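Long-range contact in microcin B17-processing protein McbC (PDB 6GRH), which acts as the flavin-dependent oxidoreductase needed to process the inactive microcin B17 precursor into the active peptide antibiotic: residues P119-V131 against M209-A221. Sequence-based numbering, arbitrary orientation. Where two conformers were deposited one is given.
With FMN (flavin mononucleotide), chain O; EDO (1,2-ethanediol), chain P.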
ATOM      1  N   PRO D 119      -3.411  32.275 -14.759  1.00 35.00           N
ATOM      2  CA  PRO D 119      -4.365  31.842 -15.798  1.00 34.26           C
ATOM      3  C   PRO D 119      -4.855  30.398 -15.657  1.00 32.83           C
ATOM      4  O   PRO D 119      -5.484  29.877 -16.583  1.00 31.99           O
ATOM      5  CB  PRO D 119      -3.572  32.026 -17.101  1.00 34.96           C
ATOM      6  CG  PRO D 119      -2.151  31.931 -16.698  1.00 34.94           C
ATOM      7  CD  PRO D 119      -2.056  32.485 -15.315  1.00 35.29           C
ATOM      8  N   TYR D 120      -4.557  29.758 -14.522  1.00 31.48           N
ATOM      9  CA  TYR D 120      -5.077  28.427 -14.213  1.00 30.98           C
ATOM     10  C   TYR D 120      -5.413  28.418 -12.721  1.00 30.96           C
ATOM     11  O   TYR D 120      -4.709  29.039 -11.918  1.00 31.23           O
ATOM     12  CB  TYR D 120      -4.088  27.318 -14.609  1.00 30.10           C
ATOM     13  CG  TYR D 120      -2.755  27.382 -13.899  1.00 29.62           C
ATOM     14  CD1 TYR D 120      -1.764  28.275 -14.299  1.00 29.97           C
ATOM     15  CD2 TYR D 120      -2.492  26.543 -12.817  1.00 28.37           C
ATOM     16  CE1 TYR D 120      -0.555  28.347 -13.631  1.00 29.56           C
ATOM     17  CE2 TYR D 120      -1.291  26.603 -12.149  1.00 28.20           C
ATOM     18  CZ  TYR D 120      -0.328  27.505 -12.547  1.00 29.09           C
ATOM     19  OH  TYR D 120       0.860  27.551 -11.849  1.00 29.61           O
ATOM     20  N   PRO D 121      -6.518  27.759 -12.351  1.00 30.92           N
ATOM     21  CA  PRO D 121      -6.905  27.700 -10.942  1.00 30.43           C
ATOM     22  C   PRO D 121      -6.103  26.653 -10.164  1.00 29.42           C
ATOM     23  O   PRO D 121      -5.342  25.885 -10.746  1.00 28.87           O
ATOM     24  CB  PRO D 121      -8.390  27.318 -11.027  1.00 30.92           C
ATOM     25  CG  PRO D 121      -8.437  26.403 -12.213  1.00 30.74           C
ATOM     26  CD  PRO D 121      -7.398  26.920 -13.190  1.00 30.76           C
ATOM     27  N   SER D 122      -6.259  26.634  -8.845  1.00 29.33           N
ATOM     28  CA  SER D 122      -5.583  25.641  -7.997  1.00 29.10           C
ATOM     29  C   SER D 122      -6.360  25.451  -6.703  1.00 29.26           C
ATOM     30  O   SER D 122      -6.814  26.434  -6.098  1.00 28.83           O
ATOM     31  CB  SER D 122      -4.147  26.101  -7.675  1.00 29.20           C
ATOM     32  OG  SER D 122      -3.511  25.217  -6.779  1.00 27.85           O
ATOM     33  N   GLY D 123      -6.526  24.197  -6.283  1.00 28.55           N
ATOM     34  CA  GLY D 123      -7.179  23.911  -5.010  1.00 29.28           C
ATOM     35  C   GLY D 123      -6.545  24.690  -3.871  1.00 29.17           C
ATOM     36  O   GLY D 123      -5.333  24.637  -3.677  1.00 28.32           O
ATOM     37  N   GLY D 124      -7.373  25.447  -3.160  1.00 29.98           N
ATOM     38  CA  GLY D 124      -6.935  26.285  -2.046  1.00 30.89           C
ATOM     39  C   GLY D 124      -5.963  27.390  -2.391  1.00 30.94           C
ATOM     40  O   GLY D 124      -5.338  27.948  -1.496  1.00 31.15           O
ATOM     41  N   ALA D 125      -5.856  27.718  -3.682  1.00 31.04           N
ATOM     42  CA  ALA D 125      -4.847  28.643  -4.191  1.00 31.10           C
ATOM     43  C   ALA D 125      -3.418  28.297  -3.729  1.00 30.81           C
ATOM     44  O   ALA D 125      -2.593  29.185  -3.506  1.00 30.59           O
ATOM     45  CB  ALA D 125      -5.215  30.060  -3.798  1.00 32.11           C
ATOM     46  N   LEU D 126      -3.134  27.008  -3.600  1.00 30.28           N
ATOM     47  CA  LEU D 126      -1.839  26.563  -3.073  1.00 30.36           C
ATOM     48  C   LEU D 126      -0.748  26.417  -4.141  1.00 29.69           C
ATOM     49  O   LEU D 126       0.445  26.538  -3.824  1.00 29.21           O
ATOM     50  CB  LEU D 126      -2.013  25.258  -2.301  1.00 30.14           C
ATOM     51  CG  LEU D 126      -2.944  25.401  -1.093  1.00 30.91           C
ATOM     52  CD1 LEU D 126      -3.214  24.029  -0.509  1.00 30.80           C
ATOM     53  CD2 LEU D 126      -2.360  26.343  -0.046  1.00 31.55           C
ATOM     54  N   TYR D 127      -1.140  26.165  -5.382  1.00 29.17           N
ATOM     55  CA  TYR D 127      -0.176  26.068  -6.509  1.00 29.20           C
ATOM     56  C   TYR D 127       1.069  25.222  -6.200  1.00 29.11           C
ATOM     57  O   TYR D 127       2.211  25.732  -6.205  1.00 29.62           O
ATOM     58  CB  TYR D 127       0.191  27.476  -6.988  1.00 29.66           C
ATOM     59  CG  TYR D 127      -1.002  28.152  -7.583  1.00 29.85           C
ATOM     60  CD1 TYR D 127      -1.380  27.874  -8.894  1.00 29.52           C
ATOM     61  CD2 TYR D 127      -1.818  28.990  -6.815  1.00 30.22           C
ATOM     62  CE1 TYR D 127      -2.515  28.445  -9.452  1.00 30.52           C
ATOM     63  CE2 TYR D 127      -2.948  29.593  -7.367  1.00 30.99           C
ATOM     64  CZ  TYR D 127      -3.297  29.310  -8.688  1.00 30.92           C
ATOM     65  OH  TYR D 127      -4.426  29.851  -9.247  1.00 30.92           O
ATOM     66  N   PRO D 128       0.873  23.912  -5.984  1.00 28.50           N
ATOM     67  CA  PRO D 128       2.000  23.059  -5.580  1.00 28.05           C
ATOM     68  C   PRO D 128       2.931  22.586  -6.689  1.00 27.57           C
ATOM     69  O   PRO D 128       3.860  21.835  -6.401  1.00 26.58           O
ATOM     70  CB  PRO D 128       1.291  21.820  -4.970  1.00 27.86           C
ATOM     71  CG  PRO D 128       0.028  21.730  -5.764  1.00 27.85           C
ATOM     72  CD  PRO D 128      -0.407  23.169  -5.911  1.00 28.32           C
ATOM     73  N   ILE D 129       2.662  22.971  -7.934  1.00 27.78           N
ATOM     74  CA  ILE D 129       3.407  22.492  -9.070  1.00 27.38           C
ATOM     75  C   ILE D 129       4.372  23.574  -9.480  1.00 28.68           C
ATOM     76  O   ILE D 129       3.984  24.719  -9.645  1.00 29.90           O
ATOM     77  CB  ILE D 129       2.472  22.136 -10.256  1.00 26.98           C
ATOM     78  CG1 ILE D 129       1.464  21.097  -9.831  1.00 26.44           C
ATOM     79  CG2 ILE D 129       3.262  21.691 -11.490  1.00 26.86           C
ATOM     80  CD1 ILE D 129       2.059  19.834  -9.245  1.00 26.05           C
ATOM     81  N   GLU D 130       5.631  23.196  -9.657  1.00 29.46           N
ATOM     82  CA  GLU D 130       6.686  24.107 -10.091  1.00 31.56           C
ATOM     83  C   GLU D 130       7.045  23.827 -11.543  1.00 31.26           C
ATOM     84  O   GLU D 130       7.039  22.665 -11.986  1.00 30.19           O
ATOM     85  CB  GLU D 130       7.910  23.926  -9.211  1.00 33.07           C
ATOM     86  CG  GLU D 130       7.612  24.169  -7.736  1.00 35.28           C
ATOM     87  CD  GLU D 130       7.092  25.573  -7.427  1.00 37.45           C
ATOM     88  OE1 GLU D 130       7.606  26.561  -7.975  1.00 38.01           O
ATOM     89  OE2 GLU D 130       6.161  25.697  -6.597  1.00 41.22           O
ATOM     90  N   VAL D 131       7.334  24.888 -12.287  1.00 31.69           N
ATOM     91  CA  VAL D 131       7.776  24.759 -13.682  1.00 32.41           C
ATOM     92  C   VAL D 131       9.272  25.038 -13.791  1.00 32.32           C
ATOM     93  O   VAL D 131       9.760  26.094 -13.364  1.00 31.64           O
ATOM     94  CB  VAL D 131       7.079  25.768 -14.627  1.00 34.77           C
ATOM     95  CG1 VAL D 131       7.458  25.492 -16.092  1.00 35.72           C
ATOM     96  CG2 VAL D 131       5.589  25.726 -14.441  1.00 35.44           C
ATOM     97  N   MET D 209      -5.433  16.523  -6.771  0.50 26.30           N
ATOM     98  CA  MET D 209      -5.541  17.942  -7.166  0.50 27.27           C
ATOM     99  C   MET D 209      -4.256  18.465  -7.823  0.50 26.93           C
ATOM    100  O   MET D 209      -4.320  19.187  -8.829  0.50 27.36           O
ATOM    101  CB  MET D 209      -5.931  18.848  -5.969  0.50 28.74           C
ATOM    102  CG  MET D 209      -7.381  18.701  -5.456  0.50 29.64           C
ATOM    103  SD  MET D 209      -7.966  19.993  -4.306  0.50 31.72           S
ATOM    104  CE  MET D 209      -8.827  19.043  -3.061  0.50 31.67           C
ATOM    105  N   ALA D 210      -3.099  18.101  -7.268  1.00 25.81           N
ATOM    106  CA  ALA D 210      -1.807  18.527  -7.828  1.00 25.72           C
ATOM    107  C   ALA D 210      -1.545  17.982  -9.250  1.00 25.77           C
ATOM    108  O   ALA D 210      -1.066  18.716 -10.122  1.00 25.08           O
ATOM    109  CB  ALA D 210      -0.687  18.121  -6.906  1.00 25.51           C
ATOM    110  N   LEU D 211      -1.893  16.714  -9.473  1.00 25.65           N
ATOM    111  CA  LEU D 211      -1.747  16.078 -10.793  1.00 26.56           C
ATOM    112  C   LEU D 211      -2.671  16.713 -11.827  1.00 26.54           C
ATOM    113  O   LEU D 211      -2.248  16.998 -12.915  1.00 25.87           O
ATOM    114  CB  LEU D 211      -1.952  14.552 -10.708  1.00 26.15           C
ATOM    115  CG  LEU D 211      -0.669  13.763 -10.437  1.00 26.47           C
ATOM    116  CD1 LEU D 211       0.115  14.215  -9.222  1.00 27.36           C
ATOM    117  CD2 LEU D 211      -0.993  12.289 -10.268  1.00 26.57           C
ATOM    118  N   MET D 212      -3.915  16.993 -11.445  1.00 26.77           N
ATOM    119  CA  MET D 212      -4.824  17.713 -12.312  1.00 27.41           C
ATOM    120  C   MET D 212      -4.313  19.113 -12.643  1.00 27.26           C
ATOM    121  O   MET D 212      -4.348  19.536 -13.796  1.00 26.84           O
ATOM    122  CB  MET D 212      -6.253  17.720 -11.734  1.00 28.32           C
ATOM    123  CG  MET D 212      -6.850  16.326 -11.746  1.00 28.63           C
ATOM    124  SD  MET D 212      -8.549  16.248 -11.161  1.00 30.69           S
ATOM    125  CE  MET D 212      -8.413  16.829  -9.490  1.00 30.73           C
ATOM    126  N   GLU D 213      -3.781  19.803 -11.653  1.00 26.94           N
ATOM    127  CA  GLU D 213      -3.226  21.111 -11.872  1.00 28.02           C
ATOM    128  C   GLU D 213      -2.111  21.120 -12.898  1.00 26.62           C
ATOM    129  O   GLU D 213      -2.051  22.004 -13.721  1.00 26.64           O
ATOM    130  CB  GLU D 213      -2.747  21.700 -10.561  1.00 29.16           C
ATOM    131  CG  GLU D 213      -2.081  23.047 -10.677  1.00 30.55           C
ATOM    132  CD  GLU D 213      -1.723  23.597  -9.312  1.00 32.76           C
ATOM    133  OE1 GLU D 213      -2.570  23.441  -8.375  1.00 33.25           O
ATOM    134  OE2 GLU D 213      -0.598  24.175  -9.185  1.00 33.06           O
ATOM    135  N   THR D 214      -1.268  20.115 -12.867  1.00 26.07           N
ATOM    136  CA  THR D 214      -0.199  19.952 -13.855  1.00 26.05           C
ATOM    137  C   THR D 214      -0.722  19.922 -15.293  1.00 26.19           C
ATOM    138  O   THR D 214      -0.162  20.559 -16.169  1.00 25.79           O
ATOM    139  CB  THR D 214       0.595  18.682 -13.532  1.00 26.30           C
ATOM    140  OG1 THR D 214       1.068  18.791 -12.176  1.00 25.78           O
ATOM    141  CG2 THR D 214       1.755  18.510 -14.467  1.00 26.46           C
ATOM    142  N   GLY D 215      -1.840  19.213 -15.494  1.00 26.22           N
ATOM    143  CA  GLY D 215      -2.489  19.140 -16.774  1.00 25.83           C
ATOM    144  C   GLY D 215      -3.070  20.472 -17.200  1.00 26.80           C
ATOM    145  O   GLY D 215      -2.982  20.820 -18.391  1.00 26.50           O
ATOM    146  N   SER D 216      -3.648  21.242 -16.250  1.00 26.16           N
ATOM    147  CA  SER D 216      -4.113  22.581 -16.598  1.00 27.45           C
ATOM    148  C   SER D 216      -2.944  23.469 -17.047  1.00 28.17           C
ATOM    149  O   SER D 216      -3.096  24.363 -17.924  1.00 29.18           O
ATOM    150  CB  SER D 216      -4.907  23.246 -15.447  1.00 27.48           C
ATOM    151  OG  SER D 216      -4.061  23.597 -14.375  1.00 27.33           O
ATOM    152  N   MET D 217      -1.785  23.252 -16.450  1.00 27.95           N
ATOM    153  CA  MET D 217      -0.612  24.057 -16.776  1.00 29.33           C
ATOM    154  C   MET D 217      -0.061  23.709 -18.145  1.00 29.42           C
ATOM    155  O   MET D 217       0.129  24.603 -18.970  1.00 30.48           O
ATOM    156  CB  MET D 217       0.460  23.954 -15.709  1.00 29.49           C
ATOM    157  CG  MET D 217      -0.020  24.513 -14.389  1.00 30.27           C
ATOM    158  SD  MET D 217       1.054  24.056 -13.033  1.00 31.69           S
ATOM    159  CE  MET D 217       2.518  24.987 -13.460  1.00 31.29           C
ATOM    160  N   TYR D 218       0.189  22.431 -18.424  1.00 28.93           N
ATOM    161  CA  TYR D 218       0.735  22.115 -19.740  1.00 29.26           C
ATOM    162  C   TYR D 218      -0.264  22.420 -20.866  1.00 29.72           C
ATOM    163  O   TYR D 218       0.147  22.697 -21.995  1.00 29.53           O
ATOM    164  CB  TYR D 218       1.337  20.710 -19.833  1.00 28.34           C
ATOM    165  CG  TYR D 218       0.416  19.503 -19.832  1.00 27.99           C
ATOM    166  CD1 TYR D 218      -0.556  19.317 -20.802  1.00 28.13           C
ATOM    167  CD2 TYR D 218       0.602  18.484 -18.894  1.00 27.26           C
ATOM    168  CE1 TYR D 218      -1.359  18.177 -20.794  1.00 27.94           C
ATOM    169  CE2 TYR D 218      -0.186  17.336 -18.885  1.00 27.12           C
ATOM    170  CZ  TYR D 218      -1.156  17.179 -19.839  1.00 27.23           C
ATOM    171  OH  TYR D 218      -1.951  16.056 -19.816  1.00 27.06           O
ATOM    172  N   GLN D 219      -1.559  22.390 -20.554  1.00 29.08           N
ATOM    173  CA  GLN D 219      -2.577  22.693 -21.548  1.00 29.95           C
ATOM    174  C   GLN D 219      -2.528  24.164 -21.960  1.00 30.73           C
ATOM    175  O   GLN D 219      -2.619  24.470 -23.137  1.00 31.17           O
ATOM    176  CB  GLN D 219      -3.976  22.322 -21.043  1.00 30.20           C
ATOM    177  CG  GLN D 219      -5.097  22.485 -22.071  1.00 31.44           C
ATOM    178  CD  GLN D 219      -4.927  21.666 -23.355  1.00 32.29           C
ATOM    179  OE1 GLN D 219      -4.149  20.697 -23.409  1.00 31.73           O
ATOM    180  NE2 GLN D 219      -5.666  22.068 -24.414  1.00 32.60           N
ATOM    181  N   ASN D 220      -2.370  25.063 -20.997  1.00 30.84           N
ATOM    182  CA  ASN D 220      -2.111  26.479 -21.298  1.00 32.16           C
ATOM    183  C   ASN D 220      -0.886  26.649 -22.198  1.00 32.61           C
ATOM    184  O   ASN D 220      -0.886  27.488 -23.118  1.00 33.96           O
ATOM    185  CB  ASN D 220      -1.896  27.301 -20.021  1.00 32.60           C
ATOM    186  CG  ASN D 220      -3.177  27.852 -19.458  1.00 33.29           C
ATOM    187  OD1 ASN D 220      -4.260  27.477 -19.891  1.00 33.87           O
ATOM    188  ND2 ASN D 220      -3.056  28.745 -18.460  1.00 33.78           N
ATOM    189  N   ALA D 221       0.148  25.876 -21.907  1.00 31.46           N
ATOM    190  CA  ALA D 221       1.364  25.888 -22.703  1.00 32.21           C
ATOM    191  C   ALA D 221       1.143  25.367 -24.133  1.00 32.46           C
ATOM    192  O   ALA D 221       1.667  25.947 -25.064  1.00 33.36           O
ATOM    193  CB  ALA D 221       2.478  25.138 -22.004  1.00 31.74           C
TER
HETATM  194  N1  FMN O 401     -13.052  26.182  -4.652  1.00 32.40           N
HETATM  195  C2  FMN O 401     -13.952  25.946  -3.662  1.00 32.83           C
HETATM  196  O2  FMN O 401     -14.566  26.924  -3.201  1.00 31.39           O
HETATM  197  N3  FMN O 401     -14.189  24.703  -3.176  1.00 32.59           N
HETATM  198  C4  FMN O 401     -13.552  23.609  -3.656  1.00 32.66           C
HETATM  199  O4  FMN O 401     -13.788  22.466  -3.205  1.00 31.85           O
HETATM  200  C4A FMN O 401     -12.543  23.785  -4.729  1.00 30.74           C
HETATM  201  N5  FMN O 401     -11.850  22.747  -5.254  1.00 30.41           N
HETATM  202  C5A FMN O 401     -10.943  22.945  -6.247  1.00 30.43           C
HETATM  203  C6  FMN O 401     -10.261  21.851  -6.771  1.00 30.24           C
HETATM  204  C7  FMN O 401      -9.323  22.005  -7.787  1.00 30.72           C
HETATM  205  C7M FMN O 401      -8.596  20.800  -8.330  1.00 29.93           C
HETATM  206  C8  FMN O 401      -9.050  23.359  -8.337  1.00 30.42           C
HETATM  207  C8M FMN O 401      -8.043  23.538  -9.436  1.00 30.53           C
HETATM  208  C9  FMN O 401      -9.730  24.466  -7.827  1.00 31.19           C
HETATM  209  C9A FMN O 401     -10.678  24.318  -6.793  1.00 30.46           C
HETATM  210  N10 FMN O 401     -11.394  25.421  -6.245  1.00 31.08           N
HETATM  211  C10 FMN O 401     -12.330  25.175  -5.211  1.00 31.82           C
HETATM  212  C1' FMN O 401     -11.204  26.797  -6.721  1.00 30.22           C
HETATM  213  C2' FMN O 401      -9.991  27.408  -6.055  1.00 31.43           C
HETATM  214  O2' FMN O 401     -10.282  27.647  -4.664  1.00 31.32           O
HETATM  215  C3' FMN O 401      -9.578  28.682  -6.802  1.00 31.98           C
HETATM  216  O3' FMN O 401      -9.112  28.343  -8.115  1.00 31.81           O
HETATM  217  C4' FMN O 401      -8.493  29.474  -6.080  1.00 32.07           C
HETATM  218  O4' FMN O 401      -8.992  29.916  -4.817  1.00 30.04           O
HETATM  219  C5' FMN O 401      -8.025  30.711  -6.844  1.00 33.13           C
HETATM  220  O5' FMN O 401      -9.145  31.557  -7.095  1.00 32.27           O
HETATM  221  P   FMN O 401      -9.553  31.970  -8.588  1.00 34.54           P
HETATM  222  O1P FMN O 401      -9.875  30.691  -9.323  1.00 33.53           O
HETATM  223  O2P FMN O 401     -10.776  32.840  -8.377  1.00 34.57           O
HETATM  224  O3P FMN O 401      -8.330  32.698  -9.051  1.00 32.35           O
HETATM  225  C1  EDO P 402     -11.093  26.582  -1.039  1.00 42.72           C
HETATM  226  O1  EDO P 402      -9.820  26.988  -0.549  1.00 44.09           O
HETATM  227  C2  EDO P 402     -10.897  25.305  -1.820  1.00 41.38           C
HETATM  228  O2  EDO P 402     -10.088  25.541  -2.979  1.00 39.55           O
HETATM  229  O   HOH W   1       1.320  25.763  -9.781  1.00 30.70           O
HETATM  230  O   HOH W   2      -5.677  23.647 -12.287  1.00 28.45           O
HETATM  231  O   HOH W   3      -4.896  22.101  -7.540  1.00 38.43           O
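Pro119 O takes a weak hydrogen bond from Asn220 ND2 (3.3 Å), a nitrogen that also bonds Ala107 O. The Tyr120 ring is covered on one face by Met217, whose CG stands 3.5 Å from the ring centroid, a CH-pi contact; SD lies obliquely, completing a Met-aromatic pair. At the ring's edge, a water accepts from Tyr120 OH and donates to Ile129 O and Glu213 OE2; the same hydroxyl bonds Arg118. With chi1 at 175°, Ser122 OG swings away from its own backbone N to reach the carboxylate, donating to Glu213 OE1 at 2.6 Å from 38° out of the carboxylate plane, and it accepts from Tyr127 N. A second water donates to Glu213 OE1 (2.8 Å), so both oxygens of this buried, extended glutamate are engaged. Gly123 CA comes to 4.1 Å from Met209 SD beside the flavin, where residues 121-125 and Met209 line the FMN pocket. Ile129 CD1 packs 3.3 Å from Thr214 OG1, and Val131 CG2 meets Met217 CE. The axis of helix segment 209-221 runs 32° from that of strand segment 129-131; helix 204-227 thus joins the FMN-binding loop and strand 129-135, and also packs on strands 187-194 and 254-263 of the nitroreductase-fold sheet.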